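Long-range contacts in molybdopterin biosynthesis moeA protein (Pyrococcus horikoshii, PDB 1WU2), which probably takes part in the last steps of molybdenum cofactor biosynthesis, where MoeA proteins help insert molybdenum into molybdopterin: residues 330-335 / 355-360; 61-66 / 115-120. One frame throughout, in Å; residues are numbered along the deposited sequence.

In the fold
Contacts 1 and 2 belong to different parts of an elongated chain: their centres lie 60 Å apart and their nearest atoms about 44 Å apart. Contact 2, residues 61-66 with 115-120, is a buried antiparallel pairing at the border of a six-stranded sheet in the MoeA N-terminal region. Contact 1, residues 330-335 with 355-360, joins two parallel strands of the C-terminal region (domain IV) and is only partly buried. No strand is common to both. Aliphatic side chains and backbone bonds dominate contact 2, whereas contact 1 passes from a small apolar patch to a charged edge where the strands give way to loops and a salt bridge takes over.

Contact 1. Residues 330-335 / 355-360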
ATOM      1  N   ALA A 330       4.217 -12.725 -12.863  1.00 32.93           N
ATOM      2  CA  ALA A 330       5.350 -13.408 -12.234  1.00 33.07           C
ATOM      3  C   ALA A 330       5.554 -14.825 -12.766  1.00 33.28           C
ATOM      4  O   ALA A 330       4.599 -15.510 -13.111  1.00 33.09           O
ATOM      5  CB  ALA A 330       5.167 -13.443 -10.729  1.00 33.01           C
ATOM      6  N   ILE A 331       6.812 -15.255 -12.821  1.00 33.64           N
ATOM      7  CA  ILE A 331       7.150 -16.622 -13.196  1.00 33.89           C
ATOM      8  C   ILE A 331       7.094 -17.487 -11.946  1.00 34.09           C
ATOM      9  O   ILE A 331       7.676 -17.148 -10.923  1.00 33.83           O
ATOM     10  CB  ILE A 331       8.552 -16.681 -13.842  1.00 34.00           C
ATOM     11  CG1 ILE A 331       8.588 -15.821 -15.110  1.00 34.03           C
ATOM     12  CG2 ILE A 331       8.944 -18.130 -14.164  1.00 34.28           C
ATOM     13  CD1 ILE A 331       9.363 -14.528 -14.952  1.00 34.55           C
ATOM     14  N   LEU A 332       6.404 -18.617 -12.047  1.00 34.47           N
ATOM     15  CA  LEU A 332       6.142 -19.468 -10.895  1.00 34.86           C
ATOM     16  C   LEU A 332       7.341 -20.374 -10.605  1.00 35.19           C
ATOM     17  O   LEU A 332       7.826 -21.065 -11.493  1.00 35.14           O
ATOM     18  CB  LEU A 332       4.889 -20.303 -11.157  1.00 34.91           C
ATOM     19  CG  LEU A 332       4.167 -20.935  -9.969  1.00 34.91           C
ATOM     20  CD1 LEU A 332       3.695 -19.892  -8.976  1.00 34.70           C
ATOM     21  CD2 LEU A 332       2.993 -21.756 -10.489  1.00 34.74           C
ATOM     22  N   GLN A 333       7.809 -20.364  -9.359  1.00 35.66           N
ATOM     23  CA  GLN A 333       8.996 -21.123  -8.963  1.00 36.02           C
ATOM     24  C   GLN A 333       8.730 -22.620  -8.825  1.00 36.26           C
ATOM     25  O   GLN A 333       9.592 -23.434  -9.157  1.00 36.43           O
ATOM     26  CB  GLN A 333       9.561 -20.593  -7.639  1.00 36.01           C
ATOM     27  CG  GLN A 333      10.959 -21.119  -7.311  1.00 36.08           C
ATOM     28  CD  GLN A 333      11.534 -20.523  -6.037  1.00 36.41           C
ATOM     29  OE1 GLN A 333      11.505 -19.309  -5.844  1.00 36.04           O
ATOM     30  NE2 GLN A 333      12.060 -21.378  -5.169  1.00 37.08           N
ATOM     31  N   ASP A 334       7.550 -22.972  -8.318  1.00 36.55           N
ATOM     32  CA  ASP A 334       7.220 -24.358  -7.985  1.00 36.77           C
ATOM     33  C   ASP A 334       5.896 -24.793  -8.600  1.00 36.70           C
ATOM     34  O   ASP A 334       5.079 -23.963  -8.990  1.00 36.81           O
ATOM     35  CB  ASP A 334       7.146 -24.534  -6.463  1.00 36.95           C
ATOM     36  CG  ASP A 334       8.264 -23.807  -5.730  1.00 37.50           C
ATOM     37  OD1 ASP A 334       9.443 -24.179  -5.915  1.00 38.99           O
ATOM     38  OD2 ASP A 334       8.055 -22.852  -4.950  1.00 37.92           O
ATOM     39  N   ASP A 335       5.691 -26.105  -8.673  1.00 36.71           N
ATOM     40  CA  ASP A 335       4.424 -26.669  -9.126  1.00 36.72           C
ATOM     41  C   ASP A 335       3.374 -26.483  -8.032  1.00 36.62           C
ATOM     42  O   ASP A 335       3.670 -26.660  -6.848  1.00 36.68           O
ATOM     43  CB  ASP A 335       4.563 -28.168  -9.434  1.00 36.82           C
ATOM     44  CG  ASP A 335       5.598 -28.464 -10.513  1.00 37.15           C
ATOM     45  OD1 ASP A 335       6.302 -29.491 -10.400  1.00 37.96           O
ATOM     46  OD2 ASP A 335       5.781 -27.738 -11.505  1.00 37.09           O
ATOM     47  N   ALA A 355       7.354 -15.770  -8.313  1.00 34.74           N
ATOM     48  CA  ALA A 355       6.398 -16.181  -7.285  1.00 35.26           C
ATOM     49  C   ALA A 355       6.806 -17.512  -6.642  1.00 35.82           C
ATOM     50  O   ALA A 355       6.642 -18.574  -7.240  1.00 35.59           O
ATOM     51  CB  ALA A 355       5.001 -16.297  -7.889  1.00 35.19           C
ATOM     52  N   ARG A 356       7.333 -17.439  -5.422  1.00 36.58           N
ATOM     53  CA  ARG A 356       7.721 -18.617  -4.649  1.00 37.23           C
ATOM     54  C   ARG A 356       6.560 -19.048  -3.758  1.00 37.79           C
ATOM     55  O   ARG A 356       6.113 -18.285  -2.909  1.00 37.76           O
ATOM     56  CB  ARG A 356       8.949 -18.302  -3.788  1.00 37.34           C
ATOM     57  CG  ARG A 356       9.440 -19.466  -2.927  1.00 37.91           C
ATOM     58  CD  ARG A 356      10.817 -19.247  -2.306  1.00 38.68           C
ATOM     59  NE  ARG A 356      10.854 -18.092  -1.404  1.00 39.52           N
ATOM     60  CZ  ARG A 356      10.341 -18.059  -0.169  1.00 39.96           C
ATOM     61  NH1 ARG A 356       9.734 -19.120   0.354  1.00 40.22           N
ATOM     62  NH2 ARG A 356      10.440 -16.949   0.555  1.00 40.05           N
ATOM     63  N   VAL A 357       6.083 -20.272  -3.945  1.00 38.51           N
ATOM     64  CA  VAL A 357       4.924 -20.763  -3.207  1.00 39.12           C
ATOM     65  C   VAL A 357       5.295 -21.159  -1.776  1.00 39.81           C
ATOM     66  O   VAL A 357       6.196 -21.973  -1.560  1.00 39.88           O
ATOM     67  CB  VAL A 357       4.277 -21.972  -3.924  1.00 39.08           C
ATOM     68  CG1 VAL A 357       3.130 -22.557  -3.102  1.00 38.99           C
ATOM     69  CG2 VAL A 357       3.775 -21.562  -5.300  1.00 39.18           C
ATOM     70  N   ILE A 358       4.602 -20.568  -0.807  1.00 40.63           N
ATOM     71  CA  ILE A 358       4.683 -21.002   0.583  1.00 41.44           C
ATOM     72  C   ILE A 358       3.617 -22.064   0.812  1.00 42.01           C
ATOM     73  O   ILE A 358       2.420 -21.782   0.722  1.00 42.24           O
ATOM     74  CB  ILE A 358       4.473 -19.817   1.549  1.00 41.47           C
ATOM     75  CG1 ILE A 358       5.532 -18.743   1.307  1.00 41.78           C
ATOM     76  CG2 ILE A 358       4.536 -20.279   3.006  1.00 41.70           C
ATOM     77  CD1 ILE A 358       5.001 -17.550   0.603  1.00 42.18           C
ATOM     78  N   LYS A 359       4.060 -23.284   1.096  1.00 42.68           N
ATOM     79  CA  LYS A 359       3.153 -24.372   1.459  1.00 43.28           C
ATOM     80  C   LYS A 359       3.217 -24.605   2.960  1.00 43.38           C
ATOM     81  O   LYS A 359       4.301 -24.684   3.539  1.00 43.57           O
ATOM     82  CB  LYS A 359       3.468 -25.681   0.710  1.00 43.53           C
ATOM     83  CG  LYS A 359       4.923 -25.905   0.302  1.00 44.41           C
ATOM     84  CD  LYS A 359       5.185 -25.373  -1.104  1.00 45.73           C
ATOM     85  CE  LYS A 359       6.667 -25.171  -1.372  1.00 46.55           C
ATOM     86  NZ  LYS A 359       6.918 -24.674  -2.757  1.00 47.25           N
ATOM     87  N   LYS A 360       2.049 -24.687   3.589  1.00 43.54           N
ATOM     88  CA  LYS A 360       1.954 -25.102   4.985  1.00 43.47           C
ATOM     89  C   LYS A 360       0.546 -25.648   5.292  1.00 43.19           C
ATOM     90  O   LYS A 360      -0.128 -26.172   4.399  1.00 43.41           O
ATOM     91  CB  LYS A 360       2.372 -23.952   5.919  1.00 43.67           C
ATOM     92  CG  LYS A 360       2.870 -24.402   7.307  1.00 44.32           C
ATOM     93  CD  LYS A 360       4.343 -24.094   7.579  1.00 45.20           C
ATOM     94  CE  LYS A 360       4.595 -23.927   9.083  1.00 45.61           C
ATOM     95  NZ  LYS A 360       6.012 -24.174   9.476  1.00 46.03           N
TER
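L332 and A355 meet at the apolar centre, as bridge partners in the parallel pairing of strands 327-332 and 354-357 in the MoeA C-terminal region (domain IV). The CD1 methyl of L332 lies 4.0 Å from A355 CB and equally near V357 CG2; with CG anti to the backbone N (chi1 -161°), the leucine branch reaches across to the neighbouring strand. A330 CB touches A355 CB from the other end of the patch, and I348 of strand 343-351 packs on both A355 and V357. Alanine suits the middle, since its single methyl fits between A330 and the longer leucine. The backbone of A355 is held twice: A355 N donates to I331 O at 3.0 Å, and A355 O accepts from Q333 N in a nearly straight bond (171° at the hydrogen). Beyond this ladder the side chains of Q333 and R356 run alongside each other in the same direction. The glutamine amide lies against the aliphatic part of the arginine, Q333 OE1 coming within 3.4 Å of R356 CB, so the long methylene chain serves as a partly exposed apolar surface.

At the polar edge D334 replaces the strand's backbone as acceptor. D334 OD2 takes a weak hydrogen bond from V357 N (3.4 Å) and forms a salt bridge with K359 NZ at 3.1 Å. The lysine, bent at chi2 (-92°), curls back toward V357, and K359 NZ also donates to V357 O, 3.0 Å away. An alanine in place of D334 would probably leave the K359 ammonium without its carboxylate mate and V357 N without this acceptor. One carboxylate oxygen thus weakly continues the link between the segments past the L332-A355 bridge, and the K359 ammonium, held between D334 OD2 and V357 O, is likely to polarise both.

Contact 2. Residues 61-66 / 115-120; sequences YAIRAE and AVIMQE
Y61 and I117 form a hydrogen-bonded antiparallel pair: Y61 N donates to I117 O (3.0 Å), and I117 N donates back to Y61 O. I63 N adds a 2.9 Å bond to A115 O, while the return bond from A115 N to I63 O is weak. Between them A62 and V116 form a non-hydrogen-bonded pair, where the strands come close enough for V116 CA-H to point at Y61 O and A62 CA-H at A115 O. Packing is closest where I117 CG2, placed between the backbone N and carbonyl carbon (CG1 anti to N, chi1 -179°), lies 3.9 Å from Y61 CB; I63 touches A115 and I117 more loosely. A115 CB meets A65 CB at 4.1 Å, the small methyls suiting the place where the chain turns off the strand. V81 and L79 of strand 77-84 extend this apolar layer.

The looser side is at Q119, which is partly exposed: Q119 CG comes only to 4.2 Å from Y61 CE2, obliquely. Hydrocarbon contacts and backbone bonds thus carry most of the join between strand 115-118, outermost within this chain, and its N-terminal-region sheet; the Q119 amide finds its polar partner, K102, beside it.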
ATOM      1  N   TYR A  61      12.538  36.535 -26.131  1.00 38.92           N
ATOM      2  CA  TYR A  61      11.825  37.593 -26.838  1.00 39.33           C
ATOM      3  C   TYR A  61      10.490  37.063 -27.359  1.00 39.70           C
ATOM      4  O   TYR A  61      10.455  36.097 -28.117  1.00 39.44           O
ATOM      5  CB  TYR A  61      12.668  38.110 -28.005  1.00 39.39           C
ATOM      6  CG  TYR A  61      13.959  38.765 -27.573  1.00 39.49           C
ATOM      7  CD1 TYR A  61      13.988  40.099 -27.181  1.00 39.69           C
ATOM      8  CD2 TYR A  61      15.150  38.046 -27.547  1.00 39.75           C
ATOM      9  CE1 TYR A  61      15.171  40.703 -26.776  1.00 39.90           C
ATOM     10  CE2 TYR A  61      16.336  38.639 -27.146  1.00 40.05           C
ATOM     11  CZ  TYR A  61      16.341  39.969 -26.761  1.00 40.24           C
ATOM     12  OH  TYR A  61      17.516  40.560 -26.361  1.00 41.06           O
ATOM     13  N   ALA A  62       9.398  37.697 -26.944  1.00 40.28           N
ATOM     14  CA  ALA A  62       8.068  37.335 -27.413  1.00 40.78           C
ATOM     15  C   ALA A  62       7.864  37.837 -28.843  1.00 41.38           C
ATOM     16  O   ALA A  62       7.790  39.040 -29.081  1.00 41.38           O
ATOM     17  CB  ALA A  62       7.010  37.911 -26.482  1.00 40.76           C
ATOM     18  N   ILE A  63       7.787  36.905 -29.790  1.00 42.26           N
ATOM     19  CA  ILE A  63       7.672  37.233 -31.208  1.00 43.05           C
ATOM     20  C   ILE A  63       6.407  36.631 -31.803  1.00 44.28           C
ATOM     21  O   ILE A  63       5.601  36.028 -31.094  1.00 44.13           O
ATOM     22  CB  ILE A  63       8.914  36.711 -31.974  1.00 42.84           C
ATOM     23  CG1 ILE A  63       9.007  35.181 -31.888  1.00 42.54           C
ATOM     24  CG2 ILE A  63      10.183  37.350 -31.421  1.00 42.44           C
ATOM     25  CD1 ILE A  63       9.913  34.565 -32.931  1.00 42.24           C
ATOM     26  N   ARG A  64       6.241  36.812 -33.109  1.00 45.93           N
ATOM     27  CA  ARG A  64       5.248  36.077 -33.874  1.00 47.34           C
ATOM     28  C   ARG A  64       5.969  34.896 -34.504  1.00 48.72           C
ATOM     29  O   ARG A  64       6.981  35.078 -35.179  1.00 49.03           O
ATOM     30  CB  ARG A  64       4.643  36.948 -34.975  1.00 47.44           C
ATOM     31  CG  ARG A  64       4.222  38.341 -34.534  1.00 48.00           C
ATOM     32  CD  ARG A  64       2.854  38.378 -33.900  1.00 49.11           C
ATOM     33  NE  ARG A  64       1.796  38.219 -34.901  1.00 50.35           N
ATOM     34  CZ  ARG A  64       0.978  39.186 -35.319  1.00 51.36           C
ATOM     35  NH1 ARG A  64       1.061  40.421 -34.832  1.00 51.76           N
ATOM     36  NH2 ARG A  64       0.059  38.913 -36.237  1.00 51.74           N
ATOM     37  N   ALA A  65       5.465  33.690 -34.265  1.00 50.58           N
ATOM     38  CA  ALA A  65       5.998  32.489 -34.902  1.00 52.07           C
ATOM     39  C   ALA A  65       5.920  32.617 -36.422  1.00 53.47           C
ATOM     40  O   ALA A  65       6.829  32.197 -37.133  1.00 53.72           O
ATOM     41  CB  ALA A  65       5.228  31.257 -34.433  1.00 52.21           C
ATOM     42  N   GLU A  66       4.836  33.227 -36.899  1.00 55.12           N
ATOM     43  CA  GLU A  66       4.574  33.394 -38.331  1.00 56.22           C
ATOM     44  C   GLU A  66       5.676  34.180 -39.051  1.00 56.69           C
ATOM     45  O   GLU A  66       5.952  33.932 -40.222  1.00 56.82           O
ATOM     46  CB  GLU A  66       3.225  34.102 -38.541  1.00 56.51           C
ATOM     47  CG  GLU A  66       1.995  33.252 -38.222  1.00 57.40           C
ATOM     48  CD  GLU A  66       1.745  33.085 -36.729  1.00 58.36           C
ATOM     49  OE1 GLU A  66       1.771  34.097 -35.988  1.00 58.89           O
ATOM     50  OE2 GLU A  66       1.520  31.935 -36.294  1.00 59.06           O
ATOM     51  N   ALA A 115       4.669  33.243 -29.420  1.00 35.51           N
ATOM     52  CA  ALA A 115       5.871  32.437 -29.198  1.00 36.08           C
ATOM     53  C   ALA A 115       6.969  33.219 -28.477  1.00 36.81           C
ATOM     54  O   ALA A 115       6.938  34.445 -28.420  1.00 36.75           O
ATOM     55  CB  ALA A 115       6.395  31.902 -30.525  1.00 36.02           C
ATOM     56  N   VAL A 116       7.933  32.489 -27.921  1.00 37.77           N
ATOM     57  CA  VAL A 116       9.105  33.083 -27.281  1.00 38.61           C
ATOM     58  C   VAL A 116      10.372  32.338 -27.715  1.00 39.57           C
ATOM     59  O   VAL A 116      10.421  31.109 -27.692  1.00 39.41           O
ATOM     60  CB  VAL A 116       8.993  33.071 -25.737  1.00 38.59           C
ATOM     61  CG1 VAL A 116      10.211  33.740 -25.101  1.00 38.47           C
ATOM     62  CG2 VAL A 116       7.712  33.770 -25.279  1.00 38.48           C
ATOM     63  N   ILE A 117      11.386  33.102 -28.113  1.00 40.94           N
ATOM     64  CA  ILE A 117      12.676  32.555 -28.534  1.00 42.03           C
ATOM     65  C   ILE A 117      13.705  32.800 -27.439  1.00 43.11           C
ATOM     66  O   ILE A 117      13.786  33.894 -26.891  1.00 43.03           O
ATOM     67  CB  ILE A 117      13.142  33.181 -29.889  1.00 42.04           C
ATOM     68  CG1 ILE A 117      14.482  32.581 -30.342  1.00 42.06           C
ATOM     69  CG2 ILE A 117      13.271  34.716 -29.799  1.00 42.06           C
ATOM     70  CD1 ILE A 117      14.352  31.427 -31.299  1.00 42.54           C
HETATM   71  N   MSE A 118      14.491  31.773 -27.128  1.00 44.54           N
HETATM   72  CA  MSE A 118      15.538  31.873 -26.114  1.00 45.66           C
HETATM   73  C   MSE A 118      16.521  32.989 -26.453  1.00 46.44           C
HETATM   74  O   MSE A 118      16.857  33.201 -27.619  1.00 46.52           O
HETATM   75  CB  MSE A 118      16.297  30.554 -26.008  1.00 45.92           C
HETATM   76  CG  MSE A 118      15.452  29.388 -25.547  1.00 46.71           C
HETATM   77 SE   MSE A 118      16.543  27.825 -25.244  1.00 49.91          SE
HETATM   78  CE  MSE A 118      17.304  28.326 -23.532  1.00 48.05           C
ATOM     79  N   GLN A 119      16.963  33.701 -25.418  1.00 47.47           N
ATOM     80  CA  GLN A 119      17.906  34.816 -25.552  1.00 48.24           C
ATOM     81  C   GLN A 119      19.144  34.439 -26.356  1.00 49.01           C
ATOM     82  O   GLN A 119      19.564  35.158 -27.262  1.00 49.11           O
ATOM     83  CB  GLN A 119      18.370  35.265 -24.162  1.00 48.24           C
ATOM     84  CG  GLN A 119      17.887  36.634 -23.739  1.00 48.50           C
ATOM     85  CD  GLN A 119      17.999  36.845 -22.239  1.00 48.71           C
ATOM     86  OE1 GLN A 119      17.202  37.569 -21.653  1.00 49.47           O
ATOM     87  NE2 GLN A 119      18.988  36.209 -21.618  1.00 48.78           N
ATOM     88  N   GLU A 120      19.723  33.302 -25.988  1.00 50.05           N
ATOM     89  CA  GLU A 120      21.004  32.848 -26.532  1.00 50.90           C
ATOM     90  C   GLU A 120      20.924  32.375 -27.988  1.00 51.41           C
ATOM     91  O   GLU A 120      21.943  32.314 -28.675  1.00 51.48           O
ATOM     92  CB  GLU A 120      21.615  31.736 -25.654  1.00 51.02           C
ATOM     93  CG  GLU A 120      20.619  30.905 -24.839  1.00 51.52           C
ATOM     94  CD  GLU A 120      20.399  31.427 -23.424  1.00 52.00           C
ATOM     95  OE1 GLU A 120      21.091  32.381 -23.009  1.00 52.54           O
ATOM     96  OE2 GLU A 120      19.526  30.878 -22.721  1.00 52.12           O
TER